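PDB 2YXL: 450aa long hypothetical fmu protein from Pyrococcus horikoshii, which probably methylates cytosine at carbon 5 in RNA with S-adenosylmethionine as donor. Local coordinates for residues Lys417-Pro422 with Gly427-Trp432. Sequence-based numbering, arbitrary orientation.
Sequences KSPYDP and GTMRAW
Ala431 sets its methyl squarely over the middle of the Tyr420 ring. Its CB lies 3.8 Å from the ring centroid and only 8° off the normal, a CH-pi contact. Pro419 CG sits on the opposite face, displaced toward the rim. Met429 CE comes up to the ring edge, near its plane. Tyr420 CG stands anti to its own carbonyl carbon (chi1 -56°), which brings the ring across to Ala431. The Met429 chain runs out with CG anti to the backbone N and bends at chi3 (66°). Its thioether thus enters the turn that contains the cis peptide before Pro419, and Tyr420 N gives Met429 SD a weak hydrogen bond of 3.6 Å. The side chains of Pro419 and Met429 cross at about a right angle, with Pro419 CD 3.9 Å from Met429 CE. Two backbone bonds pair the strands antiparallel: Asp421 N to Arg430 O, 3.1 Å, and Arg430 N to Asp421 O, 2.8 Å. Outside the hairpin, Asp421 OD2 forms a salt bridge with Arg435 NH1, and Arg430 NE one with Glu398 OE1. With an alanine at Tyr420, the space between Pro419 and Ala431 would probably be left unfilled and Glu246 would lose its hydroxyl partner. The hairpin joins the methyltransferase sheet through strand 441-447. Apolar contacts set the Tyr420 ring and its OH hydrogen-bonds Glu246 OE2, at the start of helix 246-255, so Tyr420 links hairpin to helix.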
# COMPACT_ATOMS: atom_id res chain seq x y z
N LYS A 417 6.86 -7.17 22.68
CA LYS A 417 5.85 -8.23 22.70
C LYS A 417 4.49 -7.78 22.16
O LYS A 417 3.92 -8.45 21.29
CB LYS A 417 5.71 -8.84 24.11
CG LYS A 417 5.56 -10.37 24.12
CD LYS A 417 4.10 -10.85 24.10
CE LYS A 417 3.56 -11.15 22.70
NZ LYS A 417 4.30 -12.23 21.97
N SER A 418 3.98 -6.66 22.65
CA SER A 418 2.65 -6.19 22.24
C SER A 418 2.67 -5.33 20.98
O SER A 418 3.59 -4.54 20.79
CB SER A 418 1.98 -5.43 23.38
OG SER A 418 1.48 -6.33 24.34
N PRO A 419 1.64 -5.47 20.12
CA PRO A 419 0.53 -6.41 20.25
C PRO A 419 0.63 -7.63 19.33
O PRO A 419 -0.28 -8.46 19.31
CB PRO A 419 -0.67 -5.54 19.84
CG PRO A 419 -0.08 -4.50 18.87
CD PRO A 419 1.43 -4.58 18.97
N TYR A 420 1.72 -7.74 18.58
CA TYR A 420 1.84 -8.78 17.57
C TYR A 420 2.75 -9.94 18.00
O TYR A 420 2.83 -10.26 19.18
CB TYR A 420 2.27 -8.19 16.22
CG TYR A 420 1.35 -7.09 15.71
CD1 TYR A 420 1.80 -5.77 15.63
CD2 TYR A 420 0.04 -7.37 15.32
CE1 TYR A 420 0.96 -4.75 15.16
CE2 TYR A 420 -0.80 -6.36 14.85
CZ TYR A 420 -0.33 -5.06 14.77
OH TYR A 420 -1.16 -4.05 14.31
N ASP A 421 3.41 -10.55 17.03
CA ASP A 421 4.18 -11.78 17.26
C ASP A 421 5.69 -11.56 17.22
O ASP A 421 6.16 -10.52 16.75
CB ASP A 421 3.75 -12.84 16.24
CG ASP A 421 2.35 -13.37 16.50
OD1 ASP A 421 1.71 -12.94 17.48
OD2 ASP A 421 1.90 -14.23 15.72
N PRO A 422 6.47 -12.53 17.74
CA PRO A 422 7.93 -12.42 17.68
C PRO A 422 8.44 -12.53 16.25
O PRO A 422 7.90 -13.30 15.46
CB PRO A 422 8.42 -13.62 18.50
CG PRO A 422 7.24 -14.08 19.28
CD PRO A 422 6.06 -13.77 18.43
N GLY A 427 13.23 -10.26 20.35
CA GLY A 427 13.15 -8.85 20.73
C GLY A 427 12.50 -8.01 19.65
O GLY A 427 12.06 -6.88 19.90
N THR A 428 12.46 -8.56 18.43
CA THR A 428 11.80 -7.91 17.30
C THR A 428 10.38 -8.43 17.14
O THR A 428 10.05 -9.53 17.59
CB THR A 428 12.58 -8.10 15.97
OG1 THR A 428 12.59 -9.48 15.59
CG2 THR A 428 14.02 -7.59 16.10
N MET A 429 9.54 -7.63 16.48
CA MET A 429 8.13 -7.94 16.36
C MET A 429 7.69 -7.93 14.90
O MET A 429 8.14 -7.10 14.11
CB MET A 429 7.31 -6.95 17.18
CG MET A 429 5.83 -7.27 17.29
SD MET A 429 5.02 -6.31 18.58
CE MET A 429 5.14 -4.64 17.92
N ARG A 430 6.81 -8.87 14.55
CA ARG A 430 6.24 -8.94 13.21
C ARG A 430 4.71 -9.01 13.24
O ARG A 430 4.13 -9.69 14.09
CB ARG A 430 6.79 -10.14 12.44
CG ARG A 430 8.16 -9.92 11.83
CD ARG A 430 8.60 -11.15 11.05
NE ARG A 430 9.78 -10.90 10.23
CZ ARG A 430 9.79 -10.81 8.90
NH1 ARG A 430 8.66 -10.96 8.21
NH2 ARG A 430 10.93 -10.59 8.26
N ALA A 431 4.08 -8.29 12.31
CA ALA A 431 2.65 -8.42 12.05
C ALA A 431 2.47 -9.20 10.75
O ALA A 431 3.28 -9.08 9.83
CB ALA A 431 2.00 -7.05 11.95
N TRP A 432 1.41 -10.00 10.70
CA TRP A 432 1.10 -10.81 9.54
C TRP A 432 -0.37 -10.68 9.16
O TRP A 432 -1.24 -10.67 10.05
CB TRP A 432 1.43 -12.28 9.81
CG TRP A 432 2.89 -12.56 9.98
CD1 TRP A 432 3.56 -12.70 11.16
CD2 TRP A 432 3.85 -12.75 8.94
NE1 TRP A 432 4.89 -12.97 10.91
CE2 TRP A 432 5.10 -13.00 9.56
CE3 TRP A 432 3.79 -12.73 7.53
CZ2 TRP A 432 6.27 -13.23 8.83
CZ3 TRP A 432 4.96 -12.96 6.81
CH2 TRP A 432 6.18 -13.20 7.46